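Local coordinates for cell wall surface anchor family protein (Streptococcus agalactiae, PDB 3PHS) that serves as a minor pilin of the bacterial pilus, carrying an IgG-like domain that mediates adhesion to lung epithelial cells, at residues I42-K53 with Q75-Q86; P168-H176 with R195-Y204. All coordinates share one frame; numbering follows the deposited sequence.

Interaction 1. Residues I42-K53 with Q75-Q86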
# COMPACT_ATOMS: atom_id res chain seq x y z
N ILE A 42 -17.86 -2.78 0.65
CA ILE A 42 -16.93 -3.75 0.10
C ILE A 42 -17.03 -5.02 0.91
O ILE A 42 -16.86 -5.01 2.13
CB ILE A 42 -15.46 -3.26 0.12
CG1 ILE A 42 -15.32 -1.86 -0.50
CG2 ILE A 42 -14.54 -4.31 -0.57
CD1 ILE A 42 -15.78 -1.77 -1.97
N GLU A 43 -17.26 -6.14 0.22
CA GLU A 43 -17.29 -7.44 0.87
C GLU A 43 -15.89 -8.09 0.86
O GLU A 43 -15.08 -7.84 -0.06
CB GLU A 43 -18.35 -8.34 0.19
CG GLU A 43 -18.58 -9.72 0.85
CD GLU A 43 -17.55 -10.78 0.45
OE1 GLU A 43 -17.33 -11.73 1.23
OE2 GLU A 43 -16.94 -10.65 -0.64
N GLY A 44 -15.63 -8.94 1.85
CA GLY A 44 -14.41 -9.78 1.84
C GLY A 44 -13.17 -9.17 2.48
O GLY A 44 -12.08 -9.76 2.40
N VAL A 45 -13.31 -8.00 3.10
CA VAL A 45 -12.18 -7.35 3.77
C VAL A 45 -12.03 -7.93 5.17
O VAL A 45 -13.01 -7.99 5.95
CB VAL A 45 -12.29 -5.78 3.83
CG1 VAL A 45 -11.07 -5.14 4.54
CG2 VAL A 45 -12.44 -5.18 2.42
N LEU A 46 -10.82 -8.40 5.47
CA LEU A 46 -10.52 -9.00 6.76
C LEU A 46 -10.11 -7.94 7.77
O LEU A 46 -9.11 -7.25 7.58
CB LEU A 46 -9.41 -10.05 6.61
CG LEU A 46 -8.91 -10.77 7.87
CD1 LEU A 46 -10.07 -11.30 8.71
CD2 LEU A 46 -8.01 -11.91 7.41
N TYR A 47 -10.92 -7.81 8.83
CA TYR A 47 -10.60 -6.95 9.98
C TYR A 47 -10.16 -7.79 11.18
O TYR A 47 -10.73 -8.87 11.45
CB TYR A 47 -11.80 -6.05 10.35
CG TYR A 47 -11.87 -4.83 9.47
CD1 TYR A 47 -12.60 -4.85 8.28
CD2 TYR A 47 -11.16 -3.68 9.79
CE1 TYR A 47 -12.64 -3.73 7.45
CE2 TYR A 47 -11.18 -2.56 8.95
CZ TYR A 47 -11.93 -2.59 7.79
OH TYR A 47 -11.95 -1.47 6.98
N GLN A 48 -9.13 -7.32 11.86
CA GLN A 48 -8.72 -7.92 13.11
C GLN A 48 -8.78 -6.89 14.21
O GLN A 48 -8.40 -5.74 14.01
CB GLN A 48 -7.33 -8.52 13.00
CG GLN A 48 -7.33 -9.64 12.02
CD GLN A 48 -6.00 -10.30 11.83
OE1 GLN A 48 -5.94 -11.41 11.27
NE2 GLN A 48 -4.93 -9.66 12.29
N LEU A 49 -9.23 -7.33 15.39
CA LEU A 49 -9.32 -6.49 16.56
C LEU A 49 -8.48 -7.09 17.68
O LEU A 49 -8.69 -8.25 18.05
CB LEU A 49 -10.80 -6.30 16.98
CG LEU A 49 -11.66 -5.19 16.34
CD1 LEU A 49 -11.27 -3.84 16.88
CD2 LEU A 49 -11.64 -5.15 14.81
N TYR A 50 -7.54 -6.30 18.20
CA TYR A 50 -6.59 -6.74 19.23
C TYR A 50 -6.99 -6.10 20.56
O TYR A 50 -7.00 -4.87 20.69
CB TYR A 50 -5.16 -6.38 18.83
CG TYR A 50 -4.71 -7.22 17.66
CD1 TYR A 50 -5.07 -6.89 16.36
CD2 TYR A 50 -4.00 -8.39 17.88
CE1 TYR A 50 -4.68 -7.69 15.28
CE2 TYR A 50 -3.61 -9.21 16.81
CZ TYR A 50 -3.94 -8.84 15.52
OH TYR A 50 -3.56 -9.66 14.50
N GLN A 51 -7.38 -6.94 21.51
CA GLN A 51 -7.77 -6.47 22.84
C GLN A 51 -6.51 -6.05 23.62
O GLN A 51 -5.64 -6.88 23.89
CB GLN A 51 -8.45 -7.62 23.56
CG GLN A 51 -9.22 -7.29 24.81
CD GLN A 51 -9.86 -8.58 25.31
OE1 GLN A 51 -11.03 -8.85 25.03
NE2 GLN A 51 -9.08 -9.42 25.92
N LEU A 52 -6.43 -4.77 23.99
CA LEU A 52 -5.24 -4.27 24.72
C LEU A 52 -5.13 -4.88 26.11
O LEU A 52 -6.14 -5.12 26.77
CB LEU A 52 -5.24 -2.74 24.82
CG LEU A 52 -4.58 -1.98 23.68
CD1 LEU A 52 -5.28 -2.26 22.34
CD2 LEU A 52 -4.55 -0.49 23.99
N LYS A 53 -3.89 -5.15 26.53
CA LYS A 53 -3.61 -5.58 27.90
C LYS A 53 -3.27 -4.39 28.79
O LYS A 53 -3.47 -4.46 30.00
CB LYS A 53 -2.45 -6.58 27.93
CG LYS A 53 -2.76 -7.90 27.25
CD LYS A 53 -1.64 -8.92 27.45
CE LYS A 53 -1.99 -9.97 28.50
NZ LYS A 53 -2.51 -9.42 29.80
N GLN A 75 1.31 -8.57 22.16
CA GLN A 75 0.89 -7.56 23.14
C GLN A 75 -0.61 -7.57 23.51
O GLN A 75 -1.00 -6.91 24.47
CB GLN A 75 1.33 -6.15 22.69
CG GLN A 75 2.85 -6.01 22.67
CD GLN A 75 3.34 -4.58 22.56
OE1 GLN A 75 2.70 -3.63 23.02
NE2 GLN A 75 4.53 -4.43 21.98
N ALA A 76 -1.43 -8.29 22.74
CA ALA A 76 -2.88 -8.35 22.97
C ALA A 76 -3.29 -9.43 23.98
O ALA A 76 -2.53 -10.36 24.23
CB ALA A 76 -3.62 -8.57 21.63
N GLN A 77 -4.49 -9.28 24.56
CA GLN A 77 -5.09 -10.25 25.51
C GLN A 77 -5.94 -11.32 24.84
O GLN A 77 -5.86 -12.49 25.23
CB GLN A 77 -5.93 -9.52 26.58
CG GLN A 77 -6.66 -10.44 27.59
CD GLN A 77 -6.02 -10.47 28.98
OE1 GLN A 77 -5.84 -9.42 29.64
NE2 GLN A 77 -5.69 -11.68 29.45
N GLN A 78 -6.81 -10.91 23.91
CA GLN A 78 -7.64 -11.74 23.04
C GLN A 78 -7.55 -11.07 21.64
O GLN A 78 -7.29 -9.87 21.55
CB GLN A 78 -9.12 -11.75 23.47
CG GLN A 78 -9.52 -12.75 24.59
CD GLN A 78 -11.04 -12.88 24.76
OE1 GLN A 78 -11.60 -13.94 24.51
NE2 GLN A 78 -11.70 -11.81 25.17
N VAL A 79 -7.74 -11.86 20.59
CA VAL A 79 -7.74 -11.36 19.21
C VAL A 79 -9.04 -11.84 18.55
O VAL A 79 -9.45 -12.99 18.75
CB VAL A 79 -6.50 -11.86 18.42
CG1 VAL A 79 -6.51 -11.35 16.96
CG2 VAL A 79 -5.19 -11.48 19.12
N PHE A 80 -9.68 -10.97 17.78
CA PHE A 80 -10.94 -11.31 17.12
C PHE A 80 -10.81 -10.96 15.65
O PHE A 80 -10.14 -9.98 15.32
CB PHE A 80 -12.08 -10.48 17.69
CG PHE A 80 -12.30 -10.70 19.17
CD1 PHE A 80 -11.49 -10.07 20.11
CD2 PHE A 80 -13.35 -11.51 19.61
CE1 PHE A 80 -11.68 -10.28 21.49
CE2 PHE A 80 -13.56 -11.70 20.99
CZ PHE A 80 -12.71 -11.09 21.92
N GLU A 81 -11.44 -11.75 14.78
CA GLU A 81 -11.45 -11.44 13.34
C GLU A 81 -12.86 -11.48 12.78
O GLU A 81 -13.73 -12.26 13.25
CB GLU A 81 -10.53 -12.38 12.52
CG GLU A 81 -10.98 -13.85 12.42
CD GLU A 81 -10.91 -14.48 10.99
OE1 GLU A 81 -9.79 -14.49 10.38
OE2 GLU A 81 -11.99 -15.02 10.51
N ALA A 82 -13.10 -10.66 11.76
CA ALA A 82 -14.34 -10.74 11.00
C ALA A 82 -14.10 -10.24 9.61
O ALA A 82 -13.29 -9.33 9.39
CB ALA A 82 -15.49 -9.92 11.67
N THR A 83 -14.81 -10.84 8.68
CA THR A 83 -14.75 -10.45 7.27
C THR A 83 -15.99 -9.64 6.90
O THR A 83 -17.11 -10.06 7.19
CB THR A 83 -14.67 -11.70 6.40
OG1 THR A 83 -13.50 -12.45 6.75
CG2 THR A 83 -14.64 -11.34 4.93
N THR A 84 -15.80 -8.51 6.24
CA THR A 84 -16.96 -7.71 5.80
C THR A 84 -17.92 -8.50 4.91
O THR A 84 -17.51 -9.28 4.04
CB THR A 84 -16.56 -6.41 5.08
OG1 THR A 84 -15.79 -6.75 3.91
CG2 THR A 84 -15.74 -5.51 6.03
N ASN A 85 -19.21 -8.32 5.17
CA ASN A 85 -20.27 -9.02 4.47
C ASN A 85 -20.83 -8.21 3.29
O ASN A 85 -20.21 -7.23 2.85
CB ASN A 85 -21.36 -9.48 5.46
CG ASN A 85 -22.09 -8.31 6.15
OD1 ASN A 85 -22.67 -8.48 7.23
ND2 ASN A 85 -22.06 -7.14 5.54
N GLN A 86 -21.99 -8.62 2.78
CA GLN A 86 -22.61 -7.96 1.62
C GLN A 86 -23.01 -6.48 1.85
O GLN A 86 -23.19 -5.71 0.89
CB GLN A 86 -23.81 -8.79 1.11
CG GLN A 86 -23.40 -10.19 0.64
CD GLN A 86 -24.37 -10.79 -0.37
OE1 GLN A 86 -23.96 -11.25 -1.43
NE2 GLN A 86 -25.66 -10.81 -0.03
O HOH W 1 -18.88 -12.31 3.30
O HOH W 2 -1.29 -4.25 25.50
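Water 2 joins K53 N to Q75 O where 75-86 leaves its helix, and the CG and CD of K53 lie along the same carbonyl. A76 CB then meets the Y50 ring at its edge, in plane, 3.8 Å from Y50 CD2. Q77 N gives a nearly straight bond to Q51 O (2.7 Å), while Q77 OE1 receives only a weak one from K53 NZ. Q78 lies beside Q51, both side chains extended beyond CG and pointing the same way; Q78 NE2 donates to Q51 OE1 over 3.0 Å, the two amide planes 49° apart. V79 sits alongside Y50: its CG1 makes a CH-pi contact over one ring face, 4.0 Å from the centroid, and its CG2 approaches CD2. F80 pairs with L49 through two backbone bonds and turns its ring edge to L49 O. E81 OE1 nears CD1 of L46, and A82 forms the hydrogen-bonded pair with Y47. T83 CG2 presses on the CA of G44. T84 closes the run: with chi1 61°, OG1 stands between its own N and carbonyl carbon, where it donates to I42 O (2.7 Å) and accepts from V45 N (2.9 Å), while CG2 reaches the edge of the Y47 ring. The OH of Y47 itself bonds to H19. L49, F80 and A82 face strand 89-95, whereas Y50 and V79 lie on the other face. This is an antiparallel edge pair, 76-83 against 46-52, in a four-stranded sheet consistent with the Ig-like fold of this pilin.

Interaction 2. Residues P168-H176 with R195-Y204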
# COMPACT_ATOMS: atom_id res chain seq x y z
N PRO A 168 6.36 -7.37 -3.88
CA PRO A 168 6.16 -6.62 -5.12
C PRO A 168 4.70 -6.54 -5.54
O PRO A 168 3.95 -7.50 -5.37
CB PRO A 168 6.96 -7.41 -6.17
CG PRO A 168 7.80 -8.39 -5.42
CD PRO A 168 7.20 -8.57 -4.07
N ILE A 169 4.32 -5.39 -6.09
CA ILE A 169 3.00 -5.14 -6.69
C ILE A 169 2.97 -5.77 -8.07
O ILE A 169 3.89 -5.58 -8.86
CB ILE A 169 2.73 -3.61 -6.78
CG1 ILE A 169 2.45 -3.06 -5.38
CG2 ILE A 169 1.58 -3.26 -7.72
CD1 ILE A 169 3.06 -1.73 -5.14
N ARG A 170 1.90 -6.52 -8.37
CA ARG A 170 1.81 -7.21 -9.66
C ARG A 170 0.90 -6.48 -10.65
O ARG A 170 0.01 -5.73 -10.24
CB ARG A 170 1.40 -8.68 -9.45
CG ARG A 170 2.39 -9.39 -8.51
CD ARG A 170 2.13 -10.88 -8.28
NE ARG A 170 0.99 -11.11 -7.39
CZ ARG A 170 -0.15 -11.69 -7.77
NH1 ARG A 170 -0.31 -12.10 -9.02
NH2 ARG A 170 -1.14 -11.84 -6.89
N VAL A 171 1.16 -6.66 -11.94
CA VAL A 171 0.51 -5.86 -12.98
C VAL A 171 0.03 -6.77 -14.12
O VAL A 171 0.71 -7.74 -14.47
CB VAL A 171 1.49 -4.76 -13.52
CG1 VAL A 171 0.87 -3.96 -14.66
CG2 VAL A 171 1.94 -3.81 -12.38
N LYS A 172 -1.14 -6.46 -14.67
CA LYS A 172 -1.76 -7.18 -15.78
C LYS A 172 -2.62 -6.18 -16.58
O LYS A 172 -3.28 -5.33 -15.99
CB LYS A 172 -2.63 -8.33 -15.22
CG LYS A 172 -3.33 -9.29 -16.22
CD LYS A 172 -4.21 -10.28 -15.43
CE LYS A 172 -5.29 -10.93 -16.29
NZ LYS A 172 -5.92 -12.08 -15.58
N ASN A 173 -2.63 -6.26 -17.91
CA ASN A 173 -3.38 -5.28 -18.72
C ASN A 173 -2.93 -3.82 -18.46
O ASN A 173 -3.74 -2.88 -18.53
CB ASN A 173 -4.91 -5.41 -18.52
CG ASN A 173 -5.47 -6.76 -18.98
OD1 ASN A 173 -6.37 -7.34 -18.34
ND2 ASN A 173 -4.94 -7.27 -20.08
N GLY A 174 -1.64 -3.65 -18.13
CA GLY A 174 -1.07 -2.33 -17.78
C GLY A 174 -1.63 -1.72 -16.50
O GLY A 174 -1.54 -0.50 -16.27
N VAL A 175 -2.21 -2.57 -15.67
CA VAL A 175 -2.91 -2.13 -14.48
C VAL A 175 -2.48 -2.99 -13.28
O VAL A 175 -2.23 -4.17 -13.43
CB VAL A 175 -4.46 -2.27 -14.69
CG1 VAL A 175 -5.20 -1.86 -13.48
CG2 VAL A 175 -4.93 -1.44 -15.89
N HIS A 176 -2.41 -2.37 -12.11
CA HIS A 176 -2.22 -3.12 -10.89
C HIS A 176 -3.34 -4.18 -10.78
O HIS A 176 -4.54 -3.87 -10.90
CB HIS A 176 -2.19 -2.20 -9.67
CG HIS A 176 -2.09 -2.92 -8.37
ND1 HIS A 176 -2.47 -2.36 -7.17
CD2 HIS A 176 -1.66 -4.17 -8.08
CE1 HIS A 176 -2.29 -3.24 -6.20
NE2 HIS A 176 -1.81 -4.35 -6.73
N ARG A 195 4.21 1.82 -18.13
CA ARG A 195 3.04 2.58 -17.66
C ARG A 195 2.15 1.67 -16.83
O ARG A 195 1.84 0.55 -17.25
CB ARG A 195 2.24 3.17 -18.81
CG ARG A 195 2.99 4.19 -19.64
CD ARG A 195 2.17 4.67 -20.83
NE ARG A 195 2.89 5.66 -21.65
CZ ARG A 195 3.72 5.35 -22.64
NH1 ARG A 195 3.95 4.08 -22.96
NH2 ARG A 195 4.32 6.32 -23.33
N ILE A 196 1.76 2.13 -15.65
CA ILE A 196 0.94 1.30 -14.74
C ILE A 196 -0.18 2.21 -14.23
O ILE A 196 0.10 3.21 -13.61
CB ILE A 196 1.76 0.75 -13.54
CG1 ILE A 196 2.99 -0.07 -13.99
CG2 ILE A 196 0.86 -0.14 -12.65
CD1 ILE A 196 4.02 -0.31 -12.87
N SER A 197 -1.43 1.87 -14.50
CA SER A 197 -2.53 2.66 -13.92
C SER A 197 -3.19 1.82 -12.82
O SER A 197 -2.78 0.69 -12.57
CB SER A 197 -3.53 3.08 -15.00
OG SER A 197 -4.05 1.94 -15.63
N GLY A 198 -4.17 2.39 -12.14
CA GLY A 198 -4.91 1.66 -11.12
C GLY A 198 -4.09 1.47 -9.84
O GLY A 198 -4.31 0.49 -9.11
N LEU A 199 -3.14 2.37 -9.58
CA LEU A 199 -2.39 2.36 -8.32
C LEU A 199 -3.07 3.29 -7.32
O LEU A 199 -3.25 4.48 -7.59
CB LEU A 199 -0.93 2.79 -8.51
CG LEU A 199 -0.08 1.80 -9.34
CD1 LEU A 199 1.16 2.48 -9.91
CD2 LEU A 199 0.29 0.56 -8.55
N ILE A 200 -3.41 2.77 -6.15
CA ILE A 200 -4.02 3.63 -5.15
C ILE A 200 -3.00 4.70 -4.78
O ILE A 200 -1.80 4.40 -4.63
CB ILE A 200 -4.49 2.86 -3.90
CG1 ILE A 200 -5.53 1.83 -4.32
CG2 ILE A 200 -5.05 3.86 -2.84
CD1 ILE A 200 -5.98 0.87 -3.19
N HIS A 201 -3.46 5.94 -4.64
CA HIS A 201 -2.56 7.06 -4.34
C HIS A 201 -1.74 6.83 -3.06
O HIS A 201 -2.24 6.25 -2.07
CB HIS A 201 -3.30 8.41 -4.36
CG HIS A 201 -4.30 8.59 -3.25
ND1 HIS A 201 -3.97 9.18 -2.05
CD2 HIS A 201 -5.61 8.28 -3.18
CE1 HIS A 201 -5.04 9.22 -1.27
NE2 HIS A 201 -6.06 8.69 -1.94
N GLY A 202 -0.48 7.26 -3.09
CA GLY A 202 0.45 6.99 -1.99
C GLY A 202 1.87 6.79 -2.48
O GLY A 202 2.17 7.04 -3.66
N ASP A 203 2.74 6.29 -1.60
CA ASP A 203 4.17 6.22 -1.90
C ASP A 203 4.61 4.83 -2.28
O ASP A 203 4.26 3.83 -1.63
CB ASP A 203 4.99 6.74 -0.71
CG ASP A 203 4.77 8.22 -0.45
OD1 ASP A 203 4.28 8.93 -1.37
OD2 ASP A 203 5.08 8.66 0.68
N TYR A 204 5.40 4.76 -3.36
CA TYR A 204 5.87 3.50 -3.90
C TYR A 204 7.37 3.57 -4.17
O TYR A 204 7.97 4.64 -4.12
CB TYR A 204 5.12 3.14 -5.21
CG TYR A 204 3.64 2.90 -5.01
CD1 TYR A 204 2.75 3.96 -4.91
CD2 TYR A 204 3.13 1.60 -4.90
CE1 TYR A 204 1.37 3.74 -4.71
CE2 TYR A 204 1.74 1.36 -4.70
CZ TYR A 204 0.88 2.44 -4.61
OH TYR A 204 -0.46 2.23 -4.40
O HOH W 3 -2.31 0.22 -5.40
O HOH W 4 -5.79 -1.53 -10.45
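Y204 OH is gripped twice: it donates to I200 O over 2.6 Å, in the carbonyl plane and on a lone pair, and accepts a bond from water 3. The same water accepts from I200 N and bonds to H176 ND1, linking the tyrosine to the imidazole across the contact. Close by, I169 CD1 meets the Y204 ring at its edge, in plane, 3.3 Å from CD2, the two side chains crossing at about a right angle. I169 CG2 touches L199 CD2 and also lies over one face of the H176 ring, toward its rim. With CG of H176 anti to its own N (chi1 176°), CB rests against G198 O and L199 CD2 while the ring runs on toward water 3. Strands 171-172 and 175-176 form a beta hairpin closed by a type I' turn from K172 to V175, and within the prealbumin-like domain it docks on strand 193-200 by a single backbone bridge, V175 with S197. Two hydrogen bonds make that bridge: S197 N to G174 O, 3.0 Å and in the carbonyl plane, and H176 N to S197 O, 3.1 Å. G174, in the turn, has a positive phi, which favours glycine. Beside the bridge, V175 CG2 packs 3.5 Å from S197 OG. G198 also has a positive phi, and its lack of a side chain leaves room for V175 CG1. Water 4 ties G198 O to H176 O. From the first strand of the hairpin, V171 CG2 meets I196 CG2 at 3.8 Å, and both side chains touch L186 of the short strand 186-187.

In the fold
Interaction 1 and interaction 2 follow one another along the chain, the first ending before the second begins, and they belong to different sheets. Their centres lie 27 Å apart and their nearest atoms about 10 Å, so they do not touch. Interaction 1, about 19 Å from the centre of the chain, joins two neighbouring strands over most of their length; interaction 2, about 10 Å from that centre, fixes a short hairpin to a strand by one bridge, with waters and apolar side chains beside it. R112, from strand 109-121 in the sheet of interaction 1, ties the two halves directly: it makes a cation-pi contact with Y204 and bonds to D203 O.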